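Local atomic coordinates of insecticidal protein (Brevibacillus laterosporus, PDB entry 7ML9), a protein that is active against the western corn rootworm and probably kills by forming beta-barrel pores in membranes, as a member of the epsilon-toxin/MTX2 family. Residues F44-N49 and Q250-G255; N51-P54 and Q58-S61; P99-G104 and I160-M165; R258-S263 and V267-Q272. All blocks are in the same frame, centred on the assembly; numbering follows the deposited sequence.

Contact 1 (F44-N49 and Q250-G255). With EDO (1,2-ethanediol), chain E.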
loop_
_atom_site.group_PDB
_atom_site.type_symbol
_atom_site.label_atom_id
_atom_site.label_comp_id
_atom_site.label_asym_id
_atom_site.label_seq_id
_atom_site.Cartn_x
_atom_site.Cartn_y
_atom_site.Cartn_z
ATOM N N PHE A 44 10.244 -38.979 2.515
ATOM C CA PHE A 44 10.441 -40.240 3.234
ATOM C C PHE A 44 9.112 -40.900 3.568
ATOM O O PHE A 44 9.013 -42.132 3.574
ATOM C CB PHE A 44 11.237 -40.008 4.516
ATOM C CG PHE A 44 12.708 -39.837 4.284
ATOM C CD1 PHE A 44 13.408 -40.740 3.497
ATOM C CD2 PHE A 44 13.387 -38.765 4.834
ATOM C CE1 PHE A 44 14.766 -40.574 3.266
ATOM C CE2 PHE A 44 14.742 -38.593 4.607
ATOM C CZ PHE A 44 15.431 -39.490 3.826
ATOM N N ASN A 45 8.081 -40.104 3.846
ATOM C CA ASN A 45 6.778 -40.683 4.137
ATOM C C ASN A 45 6.223 -41.430 2.938
ATOM O O ASN A 45 5.564 -42.461 3.105
ATOM C CB ASN A 45 5.804 -39.606 4.606
ATOM C CG ASN A 45 6.104 -39.149 5.999
ATOM O OD1 ASN A 45 6.893 -39.781 6.712
ATOM N ND2 ASN A 45 5.469 -38.060 6.417
ATOM N N GLU A 46 6.465 -40.926 1.721
ATOM C CA GLU A 46 6.085 -41.682 0.534
ATOM C C GLU A 46 6.950 -42.927 0.396
ATOM O O GLU A 46 6.446 -44.007 0.065
ATOM C CB GLU A 46 6.205 -40.820 -0.732
ATOM C CG GLU A 46 5.199 -39.623 -0.770
ATOM C CD GLU A 46 5.216 -38.835 -2.077
ATOM O OE1 GLU A 46 6.117 -39.032 -2.927
ATOM O OE2 GLU A 46 4.310 -37.981 -2.250
ATOM N N ALA A 47 8.261 -42.787 0.636
ATOM C CA ALA A 47 9.184 -43.897 0.406
ATOM C C ALA A 47 8.924 -45.058 1.350
ATOM O O ALA A 47 9.102 -46.219 0.964
ATOM C CB ALA A 47 10.633 -43.426 0.556
ATOM N N TRP A 48 8.502 -44.771 2.576
ATOM C CA TRP A 48 8.472 -45.770 3.627
ATOM C C TRP A 48 7.122 -45.894 4.309
ATOM O O TRP A 48 7.004 -46.676 5.255
ATOM C CB TRP A 48 9.547 -45.453 4.686
ATOM C CG TRP A 48 10.958 -45.523 4.159
ATOM C CD1 TRP A 48 11.877 -44.514 4.127
ATOM C CD2 TRP A 48 11.609 -46.672 3.592
ATOM N NE1 TRP A 48 13.054 -44.958 3.572
ATOM C CE2 TRP A 48 12.915 -46.278 3.236
ATOM C CE3 TRP A 48 11.212 -47.997 3.357
ATOM C CZ2 TRP A 48 13.833 -47.162 2.664
ATOM C CZ3 TRP A 48 12.127 -48.874 2.776
ATOM C CH2 TRP A 48 13.420 -48.452 2.441
ATOM N N ASN A 49 6.113 -45.129 3.878
ATOM C CA ASN A 49 4.783 -45.129 4.499
ATOM C C ASN A 49 4.831 -44.757 5.977
ATOM O O ASN A 49 4.090 -45.305 6.795
ATOM C CB ASN A 49 4.087 -46.472 4.300
ATOM C CG ASN A 49 3.758 -46.720 2.858
ATOM O OD1 ASN A 49 4.344 -47.588 2.206
ATOM N ND2 ASN A 49 2.847 -45.920 2.329
ATOM N N GLN A 250 3.619 -27.457 -2.559
ATOM C CA GLN A 250 2.263 -26.961 -2.792
ATOM C C GLN A 250 1.415 -27.979 -3.547
ATOM O O GLN A 250 0.238 -28.168 -3.220
ATOM C CB GLN A 250 2.326 -25.630 -3.536
ATOM C CG GLN A 250 2.842 -24.518 -2.612
ATOM C CD GLN A 250 2.792 -23.125 -3.240
ATOM O OE1 GLN A 250 3.024 -22.954 -4.435
ATOM N NE2 GLN A 250 2.510 -22.125 -2.415
ATOM N N GLN A 251 2.004 -28.669 -4.533
ATOM C CA GLN A 251 1.293 -29.749 -5.218
ATOM C C GLN A 251 0.900 -30.867 -4.250
ATOM O O GLN A 251 -0.218 -31.398 -4.320
ATOM C CB GLN A 251 2.165 -30.277 -6.359
ATOM C CG GLN A 251 1.499 -31.318 -7.244
ATOM C CD GLN A 251 2.415 -31.769 -8.358
ATOM O OE1 GLN A 251 3.387 -32.487 -8.130
ATOM N NE2 GLN A 251 2.118 -31.347 -9.562
ATOM N N LYS A 252 1.790 -31.212 -3.311
ATOM C CA LYS A 252 1.548 -32.303 -2.368
ATOM C C LYS A 252 0.681 -31.921 -1.188
ATOM O O LYS A 252 0.201 -32.810 -0.483
ATOM C CB LYS A 252 2.873 -32.825 -1.783
ATOM C CG LYS A 252 3.881 -33.315 -2.793
ATOM C CD LYS A 252 3.644 -34.756 -3.154
ATOM C CE LYS A 252 4.626 -35.224 -4.208
ATOM N NZ LYS A 252 4.169 -36.576 -4.676
ATOM N N GLY A 253 0.511 -30.638 -0.901
ATOM C CA GLY A 253 -0.133 -30.306 0.342
ATOM C C GLY A 253 0.752 -30.424 1.558
ATOM O O GLY A 253 0.241 -30.605 2.662
ATOM N N TRP A 254 2.069 -30.333 1.399
ATOM C CA TRP A 254 2.985 -30.411 2.536
ATOM C C TRP A 254 3.257 -29.012 3.081
ATOM O O TRP A 254 4.066 -28.272 2.520
ATOM C CB TRP A 254 4.294 -31.071 2.127
ATOM C CG TRP A 254 4.171 -32.499 1.635
ATOM C CD1 TRP A 254 3.105 -33.346 1.786
ATOM C CD2 TRP A 254 5.168 -33.226 0.907
ATOM N NE1 TRP A 254 3.390 -34.566 1.193
ATOM C CE2 TRP A 254 4.649 -34.515 0.652
ATOM C CE3 TRP A 254 6.457 -32.913 0.453
ATOM C CZ2 TRP A 254 5.374 -35.489 -0.043
ATOM C CZ3 TRP A 254 7.178 -33.878 -0.239
ATOM C CH2 TRP A 254 6.630 -35.154 -0.482
ATOM N N GLY A 255 2.640 -28.680 4.210
ATOM C CA GLY A 255 2.846 -27.397 4.854
ATOM C C GLY A 255 1.968 -26.297 4.275
ATOM O O GLY A 255 1.381 -26.417 3.197
HETATM C C1 EDO E . 0.604 -36.791 0.306
HETATM O O1 EDO E . 0.532 -35.394 0.023
HETATM C C2 EDO E . 1.398 -37.445 -0.813
HETATM O O2 EDO E . 2.766 -37.492 -0.401
#
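E46 OE2 is gripped by two partners in the gap between helices 28-48 and 242-252: K252 NZ lies 2.8 Å away in a salt bridge, and O2 of a bound 1,2-ethanediol makes an unusually short hydrogen bond, to be treated with caution. The second helix ends in a Schellman motif, with G253 as the C-prime residue at positive phi and the N-H of W254 turned back to the carbonyl of C249. That reversal turns W254 back beside K252. The glutamate and lysine reach toward each other from opposite directions; the ammonium uses the syn lone pair of OE2. The glutamate chain is extended beyond CG (chi2 -175°), which carries its carboxylate across a backbone separation of 10.8 Å between the CA atoms of E46 and K252. K252 CB sits over one face of the indole toward its rim, 3.3 Å above the plane, while E38, D39 and T43 also touch the W254 ring. The diol, probably left from the crystallisation liquor, lies beside the pair, its O2 in the ring plane at the edge. W254 NE1 gives it two weak hydrogen bonds, 3.2 Å to O1 and 3.4 Å to O2.

Contact 2 (N51-P54 and Q58-S61)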
loop_
_atom_site.group_PDB
_atom_site.type_symbol
_atom_site.label_atom_id
_atom_site.label_comp_id
_atom_site.label_asym_id
_atom_site.label_seq_id
_atom_site.Cartn_x
_atom_site.Cartn_y
_atom_site.Cartn_z
ATOM N N ASN A 51 4.990 -41.541 9.111
ATOM C CA ASN A 51 4.266 -40.320 9.459
ATOM C C ASN A 51 5.201 -39.277 10.098
ATOM O O ASN A 51 4.850 -38.613 11.082
ATOM C CB ASN A 51 3.089 -40.639 10.372
ATOM C CG ASN A 51 3.525 -41.111 11.767
ATOM O OD1 ASN A 51 4.671 -41.535 11.974
ATOM N ND2 ASN A 51 2.620 -41.011 12.730
ATOM N N PHE A 52 6.410 -39.134 9.542
ATOM C CA PHE A 52 7.366 -38.142 10.030
ATOM C C PHE A 52 6.806 -36.732 9.866
ATOM O O PHE A 52 6.130 -36.425 8.880
ATOM C CB PHE A 52 8.689 -38.225 9.259
ATOM C CG PHE A 52 9.469 -39.517 9.473
ATOM C CD1 PHE A 52 9.816 -39.935 10.745
ATOM C CD2 PHE A 52 9.868 -40.286 8.391
ATOM C CE1 PHE A 52 10.539 -41.110 10.946
ATOM C CE2 PHE A 52 10.592 -41.475 8.581
ATOM C CZ PHE A 52 10.921 -41.879 9.862
ATOM N N LYS A 53 7.131 -35.853 10.831
ATOM C CA LYS A 53 6.786 -34.436 10.812
ATOM C C LYS A 53 7.999 -33.615 10.399
ATOM O O LYS A 53 9.138 -34.067 10.556
ATOM C CB LYS A 53 6.312 -33.989 12.196
ATOM C CG LYS A 53 5.236 -34.861 12.809
ATOM C CD LYS A 53 3.917 -34.726 12.075
ATOM C CE LYS A 53 2.760 -35.262 12.912
ATOM N NZ LYS A 53 2.997 -36.670 13.360
ATOM N N PRO A 54 7.804 -32.404 9.865
ATOM C CA PRO A 54 8.966 -31.555 9.533
ATOM C C PRO A 54 9.718 -31.158 10.798
ATOM O O PRO A 54 9.148 -30.577 11.722
ATOM C CB PRO A 54 8.332 -30.345 8.826
ATOM C CG PRO A 54 6.918 -30.286 9.370
ATOM C CD PRO A 54 6.519 -31.736 9.555
ATOM N N GLN A 58 15.731 -35.718 15.892
ATOM C CA GLN A 58 15.587 -37.127 15.570
ATOM C C GLN A 58 14.166 -37.563 15.894
ATOM O O GLN A 58 13.586 -37.152 16.905
ATOM C CB GLN A 58 16.599 -37.967 16.345
ATOM C CG GLN A 58 16.517 -39.445 16.001
ATOM C CD GLN A 58 17.452 -40.280 16.858
ATOM O OE1 GLN A 58 17.268 -40.380 18.071
ATOM N NE2 GLN A 58 18.462 -40.871 16.233
ATOM N N GLN A 59 13.581 -38.363 15.015
ATOM C CA GLN A 59 12.236 -38.860 15.257
ATOM C C GLN A 59 12.131 -40.274 14.710
ATOM O O GLN A 59 12.952 -40.713 13.896
ATOM C CB GLN A 59 11.163 -37.935 14.642
ATOM C CG GLN A 59 11.152 -37.874 13.128
ATOM C CD GLN A 59 10.241 -36.759 12.577
ATOM O OE1 GLN A 59 9.037 -36.722 12.848
ATOM N NE2 GLN A 59 10.818 -35.869 11.781
ATOM N N PHE A 60 11.116 -40.992 15.182
ATOM C CA PHE A 60 10.864 -42.350 14.734
ATOM C C PHE A 60 9.404 -42.477 14.343
ATOM O O PHE A 60 8.558 -41.678 14.742
ATOM C CB PHE A 60 11.229 -43.408 15.803
ATOM C CG PHE A 60 10.364 -43.363 17.042
ATOM C CD1 PHE A 60 9.141 -44.022 17.086
ATOM C CD2 PHE A 60 10.788 -42.679 18.169
ATOM C CE1 PHE A 60 8.353 -43.984 18.223
ATOM C CE2 PHE A 60 10.004 -42.635 19.307
ATOM C CZ PHE A 60 8.787 -43.287 19.334
ATOM N N SER A 61 9.117 -43.497 13.550
ATOM C CA SER A 61 7.754 -43.680 13.089
ATOM C C SER A 61 7.598 -45.126 12.652
ATOM O O SER A 61 8.544 -45.746 12.157
ATOM C CB SER A 61 7.433 -42.711 11.947
ATOM O OG SER A 61 6.469 -43.253 11.067
#
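The loop that leaves helix 28-48 is fastened to the start of strand 59-63 by side chains from both, in the end region of the molecule where this strand pairs with 69-71. Q59 does most of the polar work. Its carboxamide lies against the backbone of K53 and bonds it twice: NE2 donates to K53 O at 2.8 Å, nearly straight at 170° and in the carbonyl plane, and OE1 accepts from K53 N at 2.9 Å. Both ends of the amide are thus engaged, which fixes its rotation. The Q59 chain runs extended beyond CG (chi2 -170°), long enough to span the gap. On the way its CG passes 3.4 Å from CD1 of F52, whose ring is 65° from the amide plane. The next ring carbon, F52 CE1, is 3.6 Å from S61 CB, and A41, V69 and L71 pack round the same buried phenylalanine. Farther along, S61 OG donates to N51 OD1 at 2.6 Å, coming in tilted from the carbonyl plane. A glutamine amide pairing with both the N-H and the C=O of one residue imitates the two-bond pairing of antiparallel beta strands, here made by a side chain to a loop.

Contact 3 (P99-G104 and I160-M165)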
loop_
_atom_site.group_PDB
_atom_site.type_symbol
_atom_site.label_atom_id
_atom_site.label_comp_id
_atom_site.label_asym_id
_atom_site.label_seq_id
_atom_site.Cartn_x
_atom_site.Cartn_y
_atom_site.Cartn_z
ATOM N N PRO A 99 -9.389 1.428 -4.497
ATOM C CA PRO A 99 -9.437 2.318 -3.328
ATOM C C PRO A 99 -10.799 2.987 -3.188
ATOM O O PRO A 99 -11.581 3.089 -4.139
ATOM C CB PRO A 99 -8.337 3.351 -3.616
ATOM C CG PRO A 99 -7.488 2.741 -4.697
ATOM C CD PRO A 99 -8.408 1.868 -5.501
ATOM N N THR A 100 -11.073 3.451 -1.977
ATOM C CA THR A 100 -12.331 4.096 -1.630
ATOM C C THR A 100 -12.091 5.593 -1.449
ATOM O O THR A 100 -11.322 5.997 -0.565
ATOM C CB THR A 100 -12.924 3.495 -0.359
ATOM O OG1 THR A 100 -13.007 2.068 -0.497
ATOM C CG2 THR A 100 -14.327 4.068 -0.095
ATOM N N GLU A 101 -12.746 6.400 -2.289
ATOM C CA GLU A 101 -12.675 7.859 -2.240
ATOM C C GLU A 101 -13.903 8.440 -1.548
ATOM O O GLU A 101 -15.013 7.918 -1.679
ATOM C CB GLU A 101 -12.564 8.443 -3.645
ATOM C CG GLU A 101 -11.343 7.989 -4.409
ATOM C CD GLU A 101 -10.893 9.000 -5.454
ATOM O OE1 GLU A 101 -11.498 10.090 -5.528
ATOM O OE2 GLU A 101 -9.926 8.709 -6.193
ATOM N N ALA A 102 -13.701 9.540 -0.818
ATOM C CA ALA A 102 -14.786 10.217 -0.124
ATOM C C ALA A 102 -14.603 11.728 -0.236
ATOM O O ALA A 102 -13.507 12.221 -0.510
ATOM C CB ALA A 102 -14.858 9.813 1.357
ATOM N N SER A 103 -15.698 12.454 -0.018
ATOM C CA SER A 103 -15.704 13.912 0.012
ATOM C C SER A 103 -15.694 14.402 1.449
ATOM O O SER A 103 -16.355 13.820 2.314
ATOM C CB SER A 103 -16.935 14.475 -0.705
ATOM O OG SER A 103 -16.723 14.482 -2.102
ATOM N N GLY A 104 -14.950 15.483 1.700
ATOM C CA GLY A 104 -14.873 16.068 3.018
ATOM C C GLY A 104 -15.808 17.260 3.183
ATOM O O GLY A 104 -16.492 17.693 2.260
ATOM N N ILE A 160 -5.352 9.510 -7.397
ATOM C CA ILE A 160 -6.177 10.226 -6.436
ATOM C C ILE A 160 -7.101 11.167 -7.198
ATOM O O ILE A 160 -6.910 11.432 -8.387
ATOM C CB ILE A 160 -5.336 11.018 -5.419
ATOM C CG1 ILE A 160 -4.491 12.058 -6.153
ATOM C CG2 ILE A 160 -4.466 10.078 -4.585
ATOM C CD1 ILE A 160 -3.936 13.117 -5.242
ATOM N N ALA A 161 -8.108 11.673 -6.487
ATOM C CA ALA A 161 -9.034 12.676 -7.011
ATOM C C ALA A 161 -9.643 12.205 -8.328
ATOM O O ALA A 161 -9.487 12.826 -9.380
ATOM C CB ALA A 161 -8.341 14.030 -7.179
ATOM N N GLN A 162 -10.319 11.060 -8.248
ATOM C CA GLN A 162 -10.977 10.449 -9.399
ATOM C C GLN A 162 -10.034 10.376 -10.601
ATOM O O GLN A 162 -10.355 10.814 -11.706
ATOM C CB GLN A 162 -12.265 11.201 -9.746
ATOM C CG GLN A 162 -13.266 11.297 -8.594
ATOM C CD GLN A 162 -13.835 9.945 -8.182
ATOM O OE1 GLN A 162 -13.867 9.602 -6.996
ATOM N NE2 GLN A 162 -14.285 9.167 -9.165
ATOM N N GLY A 163 -8.837 9.840 -10.363
ATOM C CA GLY A 163 -7.890 9.549 -11.422
ATOM C C GLY A 163 -7.179 10.732 -12.039
ATOM O O GLY A 163 -6.536 10.567 -13.079
ATOM N N SER A 164 -7.247 11.917 -11.434
ATOM C CA SER A 164 -6.696 13.112 -12.064
ATOM C C SER A 164 -5.267 13.429 -11.639
ATOM O O SER A 164 -4.615 14.259 -12.282
ATOM C CB SER A 164 -7.595 14.320 -11.776
ATOM O OG SER A 164 -7.646 14.600 -10.391
ATOM N N MET A 165 -4.767 12.807 -10.576
ATOM C CA MET A 165 -3.382 12.976 -10.168
ATOM C C MET A 165 -2.858 11.641 -9.656
ATOM O O MET A 165 -3.628 10.733 -9.328
ATOM C CB MET A 165 -3.221 14.059 -9.090
ATOM C CG MET A 165 -1.806 14.634 -8.993
ATOM S SD MET A 165 -1.683 16.136 -7.986
ATOM C CE MET A 165 0.059 16.141 -7.552
HETATM O O HOH W 1 -8.406 8.163 -8.134
#
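I160 ends strand 153-160 and begins a tight reversal into strand 165-172, a beta hairpin whose type I' turn, A161 to S164, receives the carboxylate of E101; this residue thereby ties strand 86-115 of the large sheet to the hairpin turn. I160 C lies 3.9 Å from E101 OE2. A161 opens the turn with left-handed backbone angles, and its N-H, though near E101 OE2, is badly angled for a bond; it makes a weak one to the hydroxyl of Y279 instead. Q162 carries the main polar link. Its backbone N is 3.1 Å from E101 OE1 and equally 3.1 Å from E101 OE2, a bifurcated hydrogen bond in which both carboxylate oxygens use their syn lone pairs, so the N-H points between them. E101 reaches this far because its chain is extended beyond CG (chi2 -153°), while the Q162 side chain bends at chi2 and crosses the carboxylate at an angle. Next along, G163 takes the positive phi that favours glycine, and its N-H is joined to E101 through a water. The acid therefore meets two successive turn N-H groups, one directly and one bridged, which would tend to favour its charged form. S164 closes the turn: its N and, at 2.7 Å, its OG both donate to A161 O. S164 and M165 both face I160, a classic beta bulge where the returning strand starts. The water bridging back to the acid donates to E101 OE2 at 2.5 Å and accepts from G163 N at 2.8 Å.

Contact 4 (R258-S263 and V267-Q272)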
loop_
_atom_site.group_PDB
_atom_site.type_symbol
_atom_site.label_atom_id
_atom_site.label_comp_id
_atom_site.label_asym_id
_atom_site.label_seq_id
_atom_site.Cartn_x
_atom_site.Cartn_y
_atom_site.Cartn_z
ATOM N N ARG A 258 0.707 -20.451 1.868
ATOM C CA ARG A 258 -0.343 -19.810 1.076
ATOM C C ARG A 258 0.099 -18.473 0.489
ATOM O O ARG A 258 -0.419 -18.055 -0.548
ATOM C CB ARG A 258 -1.595 -19.616 1.931
ATOM C CG ARG A 258 -2.520 -20.826 1.907
ATOM C CD ARG A 258 -3.765 -20.599 2.752
ATOM N NE ARG A 258 -3.528 -20.958 4.146
ATOM C CZ ARG A 258 -4.164 -20.418 5.180
ATOM N NH1 ARG A 258 -5.098 -19.495 4.987
ATOM N NH2 ARG A 258 -3.868 -20.811 6.412
ATOM N N ASN A 259 1.045 -17.782 1.118
ATOM C CA ASN A 259 1.489 -16.491 0.607
ATOM C C ASN A 259 2.823 -16.584 -0.126
ATOM O O ASN A 259 3.519 -15.573 -0.269
ATOM C CB ASN A 259 1.544 -15.450 1.735
ATOM C CG ASN A 259 2.556 -15.784 2.816
ATOM O OD1 ASN A 259 2.763 -16.944 3.156
ATOM N ND2 ASN A 259 3.182 -14.747 3.378
ATOM N N PHE A 260 3.177 -17.774 -0.619
ATOM C CA PHE A 260 4.358 -17.989 -1.438
ATOM C C PHE A 260 3.920 -18.482 -2.807
ATOM O O PHE A 260 2.928 -19.205 -2.936
ATOM C CB PHE A 260 5.314 -19.040 -0.834
ATOM C CG PHE A 260 5.997 -18.609 0.443
ATOM C CD1 PHE A 260 5.286 -18.526 1.627
ATOM C CD2 PHE A 260 7.357 -18.323 0.460
ATOM C CE1 PHE A 260 5.915 -18.148 2.810
ATOM C CE2 PHE A 260 7.996 -17.953 1.646
ATOM C CZ PHE A 260 7.268 -17.858 2.811
ATOM N N GLN A 261 4.691 -18.110 -3.823
ATOM C CA GLN A 261 4.419 -18.500 -5.183
ATOM C C GLN A 261 5.750 -18.814 -5.853
ATOM O O GLN A 261 6.694 -18.016 -5.736
ATOM C CB GLN A 261 3.713 -17.343 -5.899
ATOM C CG GLN A 261 3.228 -17.596 -7.287
ATOM C CD GLN A 261 2.532 -16.343 -7.821
ATOM O OE1 GLN A 261 1.462 -15.969 -7.344
ATOM N NE2 GLN A 261 3.152 -15.684 -8.782
ATOM N N PRO A 262 5.869 -19.935 -6.567
ATOM C CA PRO A 262 7.123 -20.207 -7.276
ATOM C C PRO A 262 7.317 -19.262 -8.450
ATOM O O PRO A 262 6.363 -18.807 -9.086
ATOM C CB PRO A 262 6.970 -21.659 -7.752
ATOM C CG PRO A 262 5.510 -21.923 -7.755
ATOM C CD PRO A 262 4.897 -21.036 -6.689
ATOM N N SER A 263 8.583 -18.980 -8.742
ATOM C CA SER A 263 8.922 -18.125 -9.877
ATOM C C SER A 263 10.251 -18.647 -10.424
ATOM O O SER A 263 11.325 -18.114 -10.128
ATOM C CB SER A 263 9.003 -16.651 -9.477
ATOM O OG SER A 263 9.417 -15.846 -10.568
ATOM N N VAL A 267 11.238 -17.830 -5.317
ATOM C CA VAL A 267 9.861 -17.765 -4.853
ATOM C C VAL A 267 9.509 -16.296 -4.632
ATOM O O VAL A 267 10.368 -15.463 -4.318
ATOM C CB VAL A 267 9.600 -18.581 -3.560
ATOM C CG1 VAL A 267 10.133 -20.056 -3.670
ATOM C CG2 VAL A 267 10.208 -17.900 -2.400
ATOM N N ILE A 268 8.234 -15.982 -4.810
ATOM C CA ILE A 268 7.700 -14.655 -4.502
ATOM C C ILE A 268 6.862 -14.779 -3.242
ATOM O O ILE A 268 5.981 -15.644 -3.159
ATOM C CB ILE A 268 6.867 -14.101 -5.672
ATOM C CG1 ILE A 268 7.741 -13.920 -6.905
ATOM C CG2 ILE A 268 6.188 -12.783 -5.277
ATOM C CD1 ILE A 268 6.944 -13.694 -8.175
ATOM N N VAL A 269 7.139 -13.933 -2.255
ATOM C CA VAL A 269 6.394 -13.936 -1.004
ATOM C C VAL A 269 5.588 -12.641 -0.924
ATOM O O VAL A 269 6.060 -11.585 -1.350
ATOM C CB VAL A 269 7.327 -14.118 0.210
ATOM C CG1 VAL A 269 8.319 -12.975 0.357
ATOM C CG2 VAL A 269 6.515 -14.307 1.476
ATOM N N LYS A 270 4.369 -12.729 -0.400
ATOM C CA LYS A 270 3.419 -11.620 -0.440
ATOM C C LYS A 270 3.075 -11.172 0.969
ATOM O O LYS A 270 2.790 -12.008 1.833
ATOM C CB LYS A 270 2.141 -12.013 -1.178
ATOM C CG LYS A 270 1.167 -10.849 -1.383
ATOM C CD LYS A 270 -0.195 -11.330 -1.864
ATOM C CE LYS A 270 -1.194 -11.339 -0.714
ATOM N NZ LYS A 270 -1.604 -9.960 -0.315
ATOM N N GLY A 271 3.114 -9.853 1.197
ATOM C CA GLY A 271 2.569 -9.238 2.392
ATOM C C GLY A 271 1.529 -8.189 2.013
ATOM O O GLY A 271 1.086 -8.148 0.856
ATOM N N GLN A 272 1.146 -7.335 2.958
ATOM C CA GLN A 272 0.032 -6.415 2.747
ATOM C C GLN A 272 0.250 -5.124 3.524
ATOM O O GLN A 272 0.828 -5.123 4.614
ATOM C CB GLN A 272 -1.303 -7.015 3.201
ATOM C CG GLN A 272 -2.154 -7.583 2.095
ATOM C CD GLN A 272 -3.365 -8.321 2.636
ATOM O OE1 GLN A 272 -3.638 -9.468 2.254
ATOM N NE2 GLN A 272 -4.105 -7.662 3.533
#
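This is a short antiparallel beta ladder: strand 260-263 folds back on the beginning of the long strand 266-289 as a beta hairpin, at the edge of the large mixed sheet and packed against helix 242-252 through L246, T247 and Q250. The short strand axes approach to 4.5 Å and run at 155° to each other. Q261 and I268 form the hydrogen-bonded pair, with I268 N to Q261 O 2.7 Å and almost straight, and Q261 N to I268 O 2.9 Å. F260 with V269 and P262 with V267 are the non-hydrogen-bonded pairs, and their side chains share the face turned to the protein interior. There V269 CG2 stands over the F260 ring in a CH-pi contact, 3.9 Å from the ring centroid and 13° off its normal, whereas V267 CG2 meets the ring at its edge, 4.1 Å from F260 CD2. V269 places CG2 opposite its own backbone N (chi1 63° for CG1), which turns that methyl to the phenylalanine. R31 also touches the F260 side chain. The other face has I268 against S263, CD1 to CB 3.8 Å. Where the strand gives way to loop, N259 prolongs the ladder: its O accepts from K270 N. In one of two modelled conformers, and so less certainly, N259 ND2 also donates to K270 O at 3.2 Å, with K270 O close to the N259 amide plane. Backbone bonds and an aromatic ring packed against two valines thus hold the hairpin together, the asparagine amide perhaps adding to them.

Overall arrangement
Contacts 1 and 2 lie toward one end of the elongated chain; contact 4 is on the same side of its centre but much nearer the middle. Contact 3 is also near the middle, its centre about 30 Å from that of contact 4. Contacts 1 and 3 are surface contacts, each centred on one glutamate carboxylate, paired with a lysine in the first and with turn N-H groups in the second. Contacts 2 and 4 are partly buried and combine polar bonds with a buried phenylalanine, yet only contact 4 is true strand pairing. Helix 28-48 links contacts 1 and 2, N45 OD1 meeting F52 N, and helix 242-252 links contacts 1 and 4 through Q250 and F260. Contacts 3 and 4 reach the same large sheet.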